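Local coordinates for protein rhamnosidase B (Bacillus sp., PDB 2OKX) that hydrolyses alpha-L-rhamnosides, as an alpha-L-rhamnosidase of glycoside hydrolase family 78, probably releasing rhamnose with inversion of the anomeric configuration, at residues A[569-574]-A[856-861]; A[526-531]-A[557-562]; A[577-582]-A[627-632]; A[282-287]-A[850-855]. All blocks are in the same frame, centred on the assembly; numbering follows the deposited sequence.

Contact 1 of 4, residues A[569-574]-A[856-861]; sequences PSYEQV and LTRSHC
Glu572 OE1 is gripped by both terminal nitrogens of Arg858. Arg858 NH1 lies 3.0 Å from Glu572 OE1. Arg858 NH2 lies 3.1 Å from Glu572 OE1. The guanidinium comes end-on, OE1 lying close to its plane, whereas the carboxylate is turned steeply, 77° from that plane. NH1 uses the anti lone pair of OE1, and NH2 arrives on the same anti side but well above the carboxylate plane. The other oxygen, OE2, takes a hydrogen bond from Trp576, and Arg858 NH2 is shared with Glu841. Arginine suits this place because its long chain also serves as packing: Arg858 CG, anti to the backbone N (chi1 177°), sits over one face of the Tyr571 ring, 4.1 Å from its centroid, a CH-pi contact. Both segments are loops joining helices of the catalytic domain, a helical barrel of the six-hairpin glycosidase clan, and a glycerol, probably from the crystallisation liquor, is hydrogen-bonded to Glu572 OE1 and may mark a pocket. An alanine in place of Arg858 would probably leave Glu572 OE1 and Glu841 without their cationic mate and uncover that face of the tyrosine. Beyond the ring, a water accepts from Tyr571 OH at 2.7 Å and donates to Arg858 O at 2.9 Å, tying the phenol to the opposite backbone. On the apolar flank, Pro569 CD rests 3.8 Å from Cys861 SG.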
loop_
_atom_site.group_PDB
_atom_site.type_symbol
_atom_site.label_atom_id
_atom_site.label_comp_id
_atom_site.label_asym_id
_atom_site.label_seq_id
_atom_site.Cartn_x
_atom_site.Cartn_y
_atom_site.Cartn_z
ATOM N N PRO A 569 -1.024 -0.672 4.599
ATOM C CA PRO A 569 -0.069 -1.777 4.727
ATOM C C PRO A 569 -0.512 -3.089 4.075
ATOM O O PRO A 569 0.301 -3.990 3.864
ATOM C CB PRO A 569 0.067 -1.919 6.234
ATOM C CG PRO A 569 -1.354 -1.690 6.686
ATOM C CD PRO A 569 -1.782 -0.485 5.852
ATOM N N SER A 570 -1.799 -3.196 3.759
ATOM C CA SER A 570 -2.322 -4.420 3.166
ATOM C C SER A 570 -2.344 -4.447 1.639
ATOM O O SER A 570 -1.440 -5.009 1.015
ATOM C CB SER A 570 -3.730 -4.705 3.707
ATOM O OG SER A 570 -4.611 -3.627 3.444
ATOM N N TYR A 571 -3.362 -3.835 1.039
ATOM C CA TYR A 571 -3.506 -3.839 -0.413
ATOM C C TYR A 571 -2.386 -3.249 -1.262
ATOM O O TYR A 571 -1.994 -3.858 -2.261
ATOM C CB TYR A 571 -4.820 -3.161 -0.834
ATOM C CG TYR A 571 -6.064 -3.859 -0.327
ATOM C CD1 TYR A 571 -6.579 -3.576 0.937
ATOM C CD2 TYR A 571 -6.688 -4.847 -1.088
ATOM C CE1 TYR A 571 -7.683 -4.263 1.435
ATOM C CE2 TYR A 571 -7.791 -5.544 -0.601
ATOM C CZ TYR A 571 -8.281 -5.251 0.661
ATOM O OH TYR A 571 -9.339 -5.970 1.168
ATOM N N GLU A 572 -1.846 -2.094 -0.875
ATOM C CA GLU A 572 -0.842 -1.456 -1.720
ATOM C C GLU A 572 0.576 -1.188 -1.205
ATOM O O GLU A 572 1.545 -1.498 -1.905
ATOM C CB GLU A 572 -1.438 -0.154 -2.272
ATOM C CG GLU A 572 -2.925 -0.284 -2.619
ATOM C CD GLU A 572 -3.441 0.832 -3.513
ATOM O OE1 GLU A 572 -4.677 0.992 -3.610
ATOM O OE2 GLU A 572 -2.618 1.538 -4.128
ATOM N N GLN A 573 0.708 -0.612 -0.009
ATOM C CA GLN A 573 2.031 -0.294 0.537
ATOM C C GLN A 573 2.714 0.684 -0.426
ATOM O O GLN A 573 3.937 0.663 -0.605
ATOM C CB GLN A 573 2.874 -1.568 0.684
ATOM C CG GLN A 573 2.382 -2.528 1.770
ATOM C CD GLN A 573 3.011 -3.914 1.674
ATOM O OE1 GLN A 573 4.180 -4.059 1.321
ATOM N NE2 GLN A 573 2.232 -4.939 2.010
ATOM N N VAL A 574 1.901 1.545 -1.033
ATOM C CA VAL A 574 2.368 2.534 -2.004
ATOM C C VAL A 574 2.424 3.959 -1.462
ATOM O O VAL A 574 1.537 4.390 -0.724
ATOM C CB VAL A 574 1.447 2.536 -3.255
ATOM C CG1 VAL A 574 1.816 3.687 -4.191
ATOM C CG2 VAL A 574 1.568 1.207 -3.989
ATOM N N LEU A 856 -17.799 -2.513 4.684
ATOM C CA LEU A 856 -17.672 -1.303 5.483
ATOM C C LEU A 856 -16.698 -0.356 4.788
ATOM O O LEU A 856 -16.885 0.863 4.792
ATOM C CB LEU A 856 -17.154 -1.653 6.887
ATOM C CG LEU A 856 -18.103 -2.487 7.756
ATOM C CD1 LEU A 856 -17.378 -3.008 8.999
ATOM C CD2 LEU A 856 -19.303 -1.631 8.145
ATOM N N THR A 857 -15.669 -0.938 4.178
ATOM C CA THR A 857 -14.620 -0.188 3.494
ATOM C C THR A 857 -13.727 -1.213 2.795
ATOM O O THR A 857 -13.838 -2.412 3.065
ATOM C CB THR A 857 -13.767 0.597 4.524
ATOM O OG1 THR A 857 -12.714 1.309 3.861
ATOM C CG2 THR A 857 -13.158 -0.367 5.538
ATOM N N ARG A 858 -12.857 -0.764 1.896
ATOM C CA ARG A 858 -11.946 -1.702 1.235
ATOM C C ARG A 858 -10.817 -1.935 2.235
ATOM O O ARG A 858 -10.757 -2.969 2.903
ATOM C CB ARG A 858 -11.373 -1.112 -0.058
ATOM C CG ARG A 858 -10.356 -2.049 -0.723
ATOM C CD ARG A 858 -9.570 -1.391 -1.853
ATOM N NE ARG A 858 -8.771 -0.250 -1.406
ATOM C CZ ARG A 858 -7.560 0.040 -1.879
ATOM N NH1 ARG A 858 -7.004 -0.734 -2.805
ATOM N NH2 ARG A 858 -6.911 1.117 -1.443
ATOM N N SER A 859 -9.928 -0.951 2.340
ATOM C CA SER A 859 -8.816 -1.007 3.279
ATOM C C SER A 859 -9.293 -0.540 4.655
ATOM O O SER A 859 -10.001 0.467 4.771
ATOM C CB SER A 859 -7.688 -0.098 2.804
ATOM O OG SER A 859 -6.783 0.175 3.859
ATOM N N HIS A 860 -8.908 -1.272 5.697
ATOM C CA HIS A 860 -9.300 -0.918 7.056
ATOM C C HIS A 860 -8.222 -0.109 7.763
ATOM O O HIS A 860 -8.376 0.247 8.931
ATOM C CB HIS A 860 -9.606 -2.185 7.863
ATOM C CG HIS A 860 -10.891 -2.846 7.476
ATOM N ND1 HIS A 860 -11.986 -2.891 8.313
ATOM C CD2 HIS A 860 -11.274 -3.446 6.324
ATOM C CE1 HIS A 860 -12.988 -3.487 7.690
ATOM N NE2 HIS A 860 -12.582 -3.833 6.482
ATOM N N CYS A 861 -7.136 0.184 7.055
ATOM C CA CYS A 861 -6.029 0.934 7.642
ATOM C C CYS A 861 -5.429 1.907 6.626
ATOM O O CYS A 861 -4.536 1.542 5.867
ATOM C CB CYS A 861 -4.952 -0.048 8.133
ATOM S SG CYS A 861 -3.528 0.703 8.984
HETATM O O HOH W 1 -4.975 -1.519 4.698
HETATM O O HOH W 2 -9.768 -5.494 3.828
#

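Contact 2 of 4, residues A[526-531]-A[557-562]; sequences IRQSTY and TRLCME
Thr530 and Arg558 are brought together by their first torsions: Thr530 CG2 is anti to its own carbonyl carbon, and Arg558 CG is anti to its backbone N (chi1 -180°), so that CG2 and OG1 of the threonine both come to 4.2 Å from that CG. The contact joins the exit of strand 520-528, in a beta sheet, to the C-terminal end of helix 544-559, a helix of the six-hairpin glycosidase domain. Thr530 CG2 also lies 3.6 Å from Arg558 O, while OG1 turns to its own chain and donates to Tyr531 O at 2.8 Å. A threonine thus serves two ends, with a methyl for the helix and a hydroxyl for the backbone. An alanine here would probably open a gap beside Arg558 CG and leave Tyr531 O without this donor. In the conformer given, one of two modelled, the guanidinium of Arg558 turns to Glu535 and His555. Leu559 CD2 lies 4.0 Å from Gln528 OE1, the two chains crossing at about a right angle, and Gln528 OE1 is satisfied by Arg447. The one hydrogen bond between the segments runs from Tyr531 N to Met561 O, 2.7 Å long, the donor standing above the carbonyl plane. Past it, Glu562 O lies at the edge of the Tyr531 ring, in its plane, 3.5 Å from CD2.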
loop_
_atom_site.group_PDB
_atom_site.type_symbol
_atom_site.label_atom_id
_atom_site.label_comp_id
_atom_site.label_asym_id
_atom_site.label_seq_id
_atom_site.Cartn_x
_atom_site.Cartn_y
_atom_site.Cartn_z
ATOM N N ILE A 526 4.695 -12.350 14.009
ATOM C CA ILE A 526 4.988 -11.408 12.943
ATOM C C ILE A 526 6.128 -10.514 13.391
ATOM O O ILE A 526 6.215 -10.147 14.563
ATOM C CB ILE A 526 3.768 -10.514 12.578
ATOM C CG1 ILE A 526 4.100 -9.695 11.326
ATOM C CG2 ILE A 526 3.412 -9.568 13.745
ATOM C CD1 ILE A 526 2.933 -8.902 10.751
ATOM N N ARG A 527 7.039 -10.210 12.475
ATOM C CA ARG A 527 8.122 -9.304 12.802
ATOM C C ARG A 527 7.625 -7.991 12.223
ATOM O O ARG A 527 7.743 -7.737 11.021
ATOM C CB ARG A 527 9.440 -9.749 12.148
ATOM C CG ARG A 527 9.960 -11.086 12.693
ATOM C CD ARG A 527 11.303 -11.490 12.081
ATOM N NE ARG A 527 12.378 -10.595 12.497
ATOM C CZ ARG A 527 12.983 -10.639 13.681
ATOM N NH1 ARG A 527 12.633 -11.546 14.586
ATOM N NH2 ARG A 527 13.929 -9.757 13.967
ATOM N N GLN A 528 7.014 -7.176 13.077
ATOM C CA GLN A 528 6.480 -5.893 12.638
ATOM C C GLN A 528 7.616 -4.989 12.207
ATOM O O GLN A 528 8.679 -4.977 12.828
ATOM C CB GLN A 528 5.670 -5.230 13.760
ATOM C CG GLN A 528 5.096 -3.870 13.378
ATOM C CD GLN A 528 3.998 -3.427 14.321
ATOM O OE1 GLN A 528 2.913 -4.006 14.344
ATOM N NE2 GLN A 528 4.279 -2.405 15.117
ATOM N N SER A 529 7.386 -4.229 11.142
ATOM C CA SER A 529 8.407 -3.336 10.611
ATOM C C SER A 529 7.827 -2.007 10.148
ATOM O O SER A 529 6.970 -1.975 9.269
ATOM C CB SER A 529 9.121 -4.011 9.434
ATOM O OG SER A 529 10.023 -3.113 8.805
ATOM N N THR A 530 8.295 -0.912 10.742
ATOM C CA THR A 530 7.831 0.418 10.364
ATOM C C THR A 530 8.985 1.401 10.456
ATOM O O THR A 530 10.084 1.055 10.883
ATOM C CB THR A 530 6.727 0.946 11.313
ATOM O OG1 THR A 530 7.314 1.295 12.575
ATOM C CG2 THR A 530 5.652 -0.114 11.545
ATOM N N TYR A 531 8.725 2.638 10.051
ATOM C CA TYR A 531 9.726 3.682 10.150
ATOM C C TYR A 531 9.982 3.766 11.654
ATOM O O TYR A 531 9.078 3.507 12.447
ATOM C CB TYR A 531 9.156 5.002 9.620
ATOM C CG TYR A 531 10.162 6.126 9.568
ATOM C CD1 TYR A 531 10.352 6.974 10.662
ATOM C CD2 TYR A 531 10.954 6.321 8.434
ATOM C CE1 TYR A 531 11.303 7.990 10.625
ATOM C CE2 TYR A 531 11.912 7.327 8.387
ATOM C CZ TYR A 531 12.081 8.158 9.483
ATOM O OH TYR A 531 13.021 9.162 9.431
ATOM N N THR A 557 -1.259 5.510 11.587
ATOM C CA THR A 557 -0.141 6.301 11.086
ATOM C C THR A 557 1.156 5.509 11.158
ATOM O O THR A 557 1.944 5.513 10.219
ATOM C CB THR A 557 -0.015 7.606 11.890
ATOM O OG1 THR A 557 -1.259 8.313 11.816
ATOM C CG2 THR A 557 1.105 8.492 11.325
ATOM N N ARG A 558 1.367 4.824 12.275
ATOM C CA ARG A 558 2.557 4.003 12.466
ATOM C C ARG A 558 2.678 2.961 11.351
ATOM O O ARG A 558 3.727 2.836 10.718
ATOM C CB ARG A 558 2.481 3.319 13.835
ATOM C CG ARG A 558 3.651 2.425 14.209
ATOM C CD ARG A 558 3.660 2.232 15.723
ATOM N NE ARG A 558 2.316 1.963 16.237
ATOM C CZ ARG A 558 1.910 2.266 17.467
ATOM N NH1 ARG A 558 2.745 2.853 18.315
ATOM N NH2 ARG A 558 0.667 1.994 17.847
ATOM N N LEU A 559 1.599 2.223 11.107
ATOM C CA LEU A 559 1.614 1.173 10.091
ATOM C C LEU A 559 1.720 1.680 8.658
ATOM O O LEU A 559 2.065 0.919 7.749
ATOM C CB LEU A 559 0.372 0.286 10.226
ATOM C CG LEU A 559 0.167 -0.451 11.550
ATOM C CD1 LEU A 559 -1.024 -1.383 11.390
ATOM C CD2 LEU A 559 1.418 -1.245 11.937
ATOM N N CYS A 560 1.417 2.955 8.451
ATOM C CA CYS A 560 1.499 3.544 7.124
ATOM C C CYS A 560 2.784 4.339 6.954
ATOM O O CYS A 560 2.876 5.209 6.089
ATOM C CB CYS A 560 0.292 4.439 6.855
ATOM S SG CYS A 560 -1.238 3.505 6.644
ATOM N N MET A 561 3.766 4.043 7.800
ATOM C CA MET A 561 5.067 4.691 7.727
ATOM C C MET A 561 6.120 3.602 7.542
ATOM O O MET A 561 6.497 2.920 8.498
ATOM C CB MET A 561 5.352 5.498 9.003
ATOM C CG MET A 561 4.564 6.800 9.104
ATOM S SD MET A 561 4.756 7.675 10.685
ATOM C CE MET A 561 6.369 8.444 10.473
ATOM N N GLU A 562 6.557 3.418 6.298
ATOM C CA GLU A 562 7.586 2.432 5.965
ATOM C C GLU A 562 8.807 3.276 5.609
ATOM O O GLU A 562 9.135 4.213 6.332
ATOM C CB GLU A 562 7.152 1.594 4.755
ATOM C CG GLU A 562 5.832 0.846 4.952
ATOM C CD GLU A 562 5.477 -0.060 3.784
ATOM O OE1 GLU A 562 4.390 -0.674 3.829
ATOM O OE2 GLU A 562 6.275 -0.163 2.822
#

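Contact 3 of 4, residues A[577-582]-A[627-632]; sequences VGDSRN and PNWTFF. With GOL (glycerol), chain J.
Gly578 packs over one face of the indole of Trp629, its CA 3.7 Å from the centroid of the five-membered ring, a CH-pi contact only 12° off the ring normal. Trp629 CG is anti to the carbonyl carbon (chi1 -84°). The glycine N is over the same indole, 3.3 Å from Trp629 CD1. Any side chain here would run into the indole, which is why glycine suits the place. The same CA meets the ring of Phe632 quite differently, at its edge, near CD2. Helices 577-590 and 627-644 belong to the helical barrel of the six-hairpin glycosidase domain, and the two short segments cross at 39° with their axes 7.9 Å apart. Val577 CG1 packs on Trp629 O, and the aliphatic part of Arg581 on Phe632, while its guanidinium pairs with Glu639 and Glu809. At the indole's nitrogen edge a glycerol O3 donates to Asp579 OD2 at 2.8 Å and accepts weakly from Trp629 NE1; Asp567 also binds this glycerol, a probable crystallisation additive that may mark a pocket.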
loop_
_atom_site.group_PDB
_atom_site.type_symbol
_atom_site.label_atom_id
_atom_site.label_comp_id
_atom_site.label_asym_id
_atom_site.label_seq_id
_atom_site.Cartn_x
_atom_site.Cartn_y
_atom_site.Cartn_z
ATOM N N VAL A 577 0.999 10.345 -2.995
ATOM C CA VAL A 577 1.268 11.732 -2.644
ATOM C C VAL A 577 0.152 12.434 -1.882
ATOM O O VAL A 577 0.402 13.063 -0.853
ATOM C CB VAL A 577 1.610 12.533 -3.912
ATOM C CG1 VAL A 577 1.947 13.977 -3.555
ATOM C CG2 VAL A 577 2.782 11.865 -4.625
ATOM N N GLY A 578 -1.074 12.326 -2.377
ATOM C CA GLY A 578 -2.182 12.982 -1.706
ATOM C C GLY A 578 -2.328 12.571 -0.254
ATOM O O GLY A 578 -2.486 13.417 0.629
ATOM N N ASP A 579 -2.276 11.267 0.000
ATOM C CA ASP A 579 -2.417 10.748 1.356
ATOM C C ASP A 579 -1.349 11.310 2.295
ATOM O O ASP A 579 -1.636 11.659 3.443
ATOM C CB ASP A 579 -2.299 9.217 1.371
ATOM C CG ASP A 579 -3.278 8.529 0.434
ATOM O OD1 ASP A 579 -3.849 7.490 0.837
ATOM O OD2 ASP A 579 -3.463 9.005 -0.704
ATOM N N SER A 580 -0.119 11.390 1.795
ATOM C CA SER A 580 1.011 11.851 2.594
ATOM C C SER A 580 0.882 13.232 3.231
ATOM O O SER A 580 1.502 13.487 4.258
ATOM C CB SER A 580 2.299 11.797 1.765
ATOM O OG SER A 580 2.359 12.866 0.841
ATOM N N ARG A 581 0.109 14.129 2.630
ATOM C CA ARG A 581 -0.045 15.460 3.215
ATOM C C ARG A 581 -0.685 15.346 4.597
ATOM O O ARG A 581 -0.176 15.904 5.572
ATOM C CB ARG A 581 -0.895 16.359 2.313
ATOM C CG ARG A 581 -1.071 17.786 2.842
ATOM C CD ARG A 581 -2.330 17.935 3.691
ATOM N NE ARG A 581 -2.410 19.251 4.325
ATOM C CZ ARG A 581 -3.500 19.736 4.918
ATOM N NH1 ARG A 581 -3.480 20.945 5.468
ATOM N NH2 ARG A 581 -4.614 19.019 4.957
ATOM N N ASN A 582 -1.791 14.613 4.685
ATOM C CA ASN A 582 -2.470 14.438 5.963
ATOM C C ASN A 582 -1.632 13.573 6.895
ATOM O O ASN A 582 -1.515 13.859 8.085
ATOM C CB ASN A 582 -3.842 13.790 5.764
ATOM C CG ASN A 582 -4.847 14.728 5.117
ATOM O OD1 ASN A 582 -4.546 15.886 4.825
ATOM N ND2 ASN A 582 -6.055 14.226 4.895
ATOM N N PRO A 627 -4.469 15.951 -10.292
ATOM C CA PRO A 627 -4.153 17.351 -9.986
ATOM C C PRO A 627 -4.103 17.671 -8.489
ATOM O O PRO A 627 -3.109 18.200 -8.000
ATOM C CB PRO A 627 -5.252 18.116 -10.714
ATOM C CG PRO A 627 -5.473 17.262 -11.941
ATOM C CD PRO A 627 -5.481 15.860 -11.361
ATOM N N ASN A 628 -5.171 17.351 -7.768
ATOM C CA ASN A 628 -5.220 17.628 -6.334
ATOM C C ASN A 628 -4.064 16.995 -5.554
ATOM O O ASN A 628 -3.571 17.584 -4.593
ATOM C CB ASN A 628 -6.561 17.170 -5.755
ATOM C CG ASN A 628 -7.705 18.103 -6.121
ATOM O OD1 ASN A 628 -8.880 17.718 -6.086
ATOM N ND2 ASN A 628 -7.366 19.344 -6.460
ATOM N N TRP A 629 -3.627 15.802 -5.955
ATOM C CA TRP A 629 -2.522 15.164 -5.250
ATOM C C TRP A 629 -1.264 16.011 -5.392
ATOM O O TRP A 629 -0.516 16.192 -4.430
ATOM C CB TRP A 629 -2.253 13.751 -5.784
ATOM C CG TRP A 629 -3.120 12.650 -5.184
ATOM C CD1 TRP A 629 -2.771 11.334 -5.032
ATOM C CD2 TRP A 629 -4.481 12.755 -4.733
ATOM N NE1 TRP A 629 -3.824 10.619 -4.521
ATOM C CE2 TRP A 629 -4.886 11.463 -4.329
ATOM C CE3 TRP A 629 -5.398 13.813 -4.634
ATOM C CZ2 TRP A 629 -6.168 11.198 -3.835
ATOM C CZ3 TRP A 629 -6.673 13.550 -4.140
ATOM C CH2 TRP A 629 -7.046 12.251 -3.748
ATOM N N THR A 630 -1.025 16.534 -6.590
ATOM C CA THR A 630 0.154 17.361 -6.792
ATOM C C THR A 630 -0.011 18.664 -6.011
ATOM O O THR A 630 0.953 19.186 -5.449
ATOM C CB THR A 630 0.390 17.643 -8.287
ATOM O OG1 THR A 630 0.705 16.411 -8.950
ATOM C CG2 THR A 630 1.550 18.614 -8.474
ATOM N N PHE A 631 -1.233 19.180 -5.958
ATOM C CA PHE A 631 -1.478 20.405 -5.208
ATOM C C PHE A 631 -1.247 20.138 -3.720
ATOM O O PHE A 631 -0.763 21.010 -2.997
ATOM C CB PHE A 631 -2.911 20.915 -5.425
ATOM C CG PHE A 631 -3.249 21.207 -6.866
ATOM C CD1 PHE A 631 -2.254 21.542 -7.780
ATOM C CD2 PHE A 631 -4.571 21.161 -7.302
ATOM C CE1 PHE A 631 -2.572 21.822 -9.115
ATOM C CE2 PHE A 631 -4.897 21.442 -8.634
ATOM C CZ PHE A 631 -3.891 21.772 -9.539
ATOM N N PHE A 632 -1.591 18.935 -3.262
ATOM C CA PHE A 632 -1.396 18.593 -1.855
ATOM C C PHE A 632 0.087 18.431 -1.562
ATOM O O PHE A 632 0.533 18.640 -0.430
ATOM C CB PHE A 632 -2.161 17.315 -1.484
ATOM C CG PHE A 632 -3.656 17.466 -1.544
ATOM C CD1 PHE A 632 -4.251 18.715 -1.363
ATOM C CD2 PHE A 632 -4.473 16.367 -1.787
ATOM C CE1 PHE A 632 -5.636 18.863 -1.429
ATOM C CE2 PHE A 632 -5.854 16.506 -1.853
ATOM C CZ PHE A 632 -6.438 17.760 -1.675
HETATM C C1 GOL J . -4.886 4.570 -2.545
HETATM O O1 GOL J . -5.450 3.666 -1.777
HETATM C C2 GOL J . -5.420 5.965 -2.207
HETATM O O2 GOL J . -5.202 6.272 -0.839
HETATM C C3 GOL J . -4.739 7.001 -3.096
HETATM O O3 GOL J . -5.193 8.318 -2.796
#

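Contact 4 of 4, residues A[282-287]-A[850-855]; sequences TGVQPE and RSNPDM
A single hydrogen bond joins Asn852 to the loop opposite: its ND2 donates to Gln285 O at 2.9 Å, nearly straight at 170°, with the acceptor in the plane of the amide. Asn852 CG stands anti to the backbone N (chi1 -174°), 3.7 Å from Gln285 O. The second branch of the amide works within its own segment, Asn852 OD1 accepting from Asp854 N at 2.7 Å in an Asx turn. Asparagine suits the place because one flat group can donate across the contact and accept at home. The remaining contacts are van der Waals packing. Val284 CG1 lies 3.5 Å from Asn852 ND2, and the extended chain of Gln285 passes beside Ser851 O, with its OE1 3.4 Å from Pro853 CD as the two side chains cross at about a right angle. Pro286, preceded by a cis peptide bond, lays CD against Ser851 CB at 3.8 Å. Tyr480 flanks the site, touching Pro286, Ser851 and Met855. The contact is largely on the surface, and joins a loop of domain D2, just before strand 288-294, to the long loop between helices 817-833 and 868-876 of the helical catalytic domain. On the catalytic side the chain folds as a type I beta turn from Asn852 to Met855, overlaid by the Asx turn.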
loop_
_atom_site.group_PDB
_atom_site.type_symbol
_atom_site.label_atom_id
_atom_site.label_comp_id
_atom_site.label_asym_id
_atom_site.label_seq_id
_atom_site.Cartn_x
_atom_site.Cartn_y
_atom_site.Cartn_z
ATOM N N THR A 282 -24.293 -18.516 -8.658
ATOM C CA THR A 282 -24.467 -18.070 -7.283
ATOM C C THR A 282 -23.187 -17.370 -6.842
ATOM O O THR A 282 -22.236 -17.252 -7.617
ATOM C CB THR A 282 -24.726 -19.252 -6.322
ATOM O OG1 THR A 282 -23.641 -20.186 -6.409
ATOM C CG2 THR A 282 -26.039 -19.953 -6.671
ATOM N N GLY A 283 -23.173 -16.913 -5.594
ATOM C CA GLY A 283 -22.004 -16.243 -5.062
ATOM C C GLY A 283 -22.264 -14.819 -4.611
ATOM O O GLY A 283 -23.145 -14.140 -5.139
ATOM N N VAL A 284 -21.502 -14.375 -3.617
ATOM C CA VAL A 284 -21.626 -13.019 -3.111
ATOM C C VAL A 284 -20.571 -12.195 -3.836
ATOM O O VAL A 284 -19.375 -12.478 -3.740
ATOM C CB VAL A 284 -21.367 -12.954 -1.586
ATOM C CG1 VAL A 284 -21.469 -11.513 -1.104
ATOM C CG2 VAL A 284 -22.377 -13.833 -0.849
ATOM N N GLN A 285 -21.022 -11.189 -4.578
ATOM C CA GLN A 285 -20.121 -10.327 -5.331
ATOM C C GLN A 285 -18.891 -9.999 -4.498
ATOM O O GLN A 285 -19.002 -9.677 -3.316
ATOM C CB GLN A 285 -20.847 -9.042 -5.728
ATOM C CG GLN A 285 -20.001 -8.057 -6.509
ATOM C CD GLN A 285 -20.794 -6.833 -6.917
ATOM O OE1 GLN A 285 -21.377 -6.150 -6.076
ATOM N NE2 GLN A 285 -20.823 -6.550 -8.216
ATOM N N PRO A 286 -17.700 -10.045 -5.110
ATOM C CA PRO A 286 -17.425 -10.353 -6.518
ATOM C C PRO A 286 -17.298 -11.835 -6.874
ATOM O O PRO A 286 -17.005 -12.168 -8.021
ATOM C CB PRO A 286 -16.124 -9.614 -6.763
ATOM C CG PRO A 286 -15.386 -9.896 -5.477
ATOM C CD PRO A 286 -16.456 -9.673 -4.410
ATOM N N GLU A 287 -17.508 -12.723 -5.911
ATOM C CA GLU A 287 -17.381 -14.156 -6.185
ATOM C C GLU A 287 -18.513 -14.686 -7.055
ATOM O O GLU A 287 -19.609 -14.138 -7.075
ATOM C CB GLU A 287 -17.369 -14.962 -4.884
ATOM C CG GLU A 287 -16.384 -14.484 -3.840
ATOM C CD GLU A 287 -16.470 -15.290 -2.560
ATOM O OE1 GLU A 287 -15.906 -14.845 -1.536
ATOM O OE2 GLU A 287 -17.096 -16.375 -2.577
ATOM N N ARG A 850 -14.703 -0.301 -3.853
ATOM C CA ARG A 850 -14.816 -1.529 -3.062
ATOM C C ARG A 850 -15.485 -2.650 -3.864
ATOM O O ARG A 850 -16.386 -2.398 -4.664
ATOM C CB ARG A 850 -15.580 -1.254 -1.760
ATOM C CG ARG A 850 -17.031 -0.810 -1.931
ATOM C CD ARG A 850 -17.566 -0.212 -0.627
ATOM N NE ARG A 850 -17.028 1.129 -0.385
ATOM C CZ ARG A 850 -17.148 1.803 0.757
ATOM N NH1 ARG A 850 -17.785 1.270 1.791
ATOM N NH2 ARG A 850 -16.638 3.025 0.861
ATOM N N SER A 851 -15.033 -3.884 -3.646
ATOM C CA SER A 851 -15.551 -5.048 -4.366
ATOM C C SER A 851 -17.029 -5.355 -4.154
ATOM O O SER A 851 -17.683 -5.919 -5.037
ATOM C CB SER A 851 -14.726 -6.290 -4.013
ATOM O OG SER A 851 -13.383 -6.138 -4.432
ATOM N N ASN A 852 -17.547 -5.000 -2.983
ATOM C CA ASN A 852 -18.950 -5.233 -2.651
ATOM C C ASN A 852 -19.470 -4.016 -1.890
ATOM O O ASN A 852 -18.866 -3.584 -0.908
ATOM C CB ASN A 852 -19.086 -6.493 -1.788
ATOM C CG ASN A 852 -20.535 -6.870 -1.519
ATOM O OD1 ASN A 852 -21.313 -6.070 -0.998
ATOM N ND2 ASN A 852 -20.902 -8.099 -1.871
ATOM N N PRO A 853 -20.606 -3.451 -2.336
ATOM C CA PRO A 853 -21.212 -2.274 -1.705
ATOM C C PRO A 853 -21.599 -2.450 -0.237
ATOM O O PRO A 853 -21.848 -1.468 0.465
ATOM C CB PRO A 853 -22.420 -1.996 -2.596
ATOM C CG PRO A 853 -22.817 -3.371 -3.044
ATOM C CD PRO A 853 -21.477 -3.974 -3.402
ATOM N N ASP A 854 -21.654 -3.697 0.226
ATOM C CA ASP A 854 -22.009 -3.972 1.615
ATOM C C ASP A 854 -20.787 -3.890 2.525
ATOM O O ASP A 854 -20.916 -3.863 3.749
ATOM C CB ASP A 854 -22.649 -5.358 1.746
ATOM C CG ASP A 854 -23.983 -5.460 1.026
ATOM O OD1 ASP A 854 -24.900 -4.673 1.344
ATOM O OD2 ASP A 854 -24.116 -6.331 0.141
ATOM N N MET A 855 -19.601 -3.859 1.926
ATOM C CA MET A 855 -18.372 -3.786 2.707
ATOM C C MET A 855 -18.306 -2.466 3.457
ATOM O O MET A 855 -18.701 -1.424 2.931
ATOM C CB MET A 855 -17.147 -3.897 1.800
ATOM C CG MET A 855 -17.052 -5.190 1.025
ATOM S SD MET A 855 -15.606 -5.181 -0.029
ATOM C CE MET A 855 -15.284 -6.971 -0.179
#

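In the fold
From the N terminus, the chain first passes 282-287, in a beta-rich domain, which waits more than 560 residues for 850-855; contact 4 thus closes the longest loop and ties domain D2 to the helical barrel. Contact 2 closes a short loop within that span, joining the end of strand 520-528 to helix 544-559. Next comes 569-574, which meets 856-861 in contact 1; since 850-855 falls between these two, contacts 1 and 4 cross. Contact 3 is enclosed by contact 1 and pairs helices of the barrel. Contacts 1 and 2 touch through Pro569 and Leu559, with centres about 14 Å apart, and contacts 1 and 4 through Leu856 and Arg850.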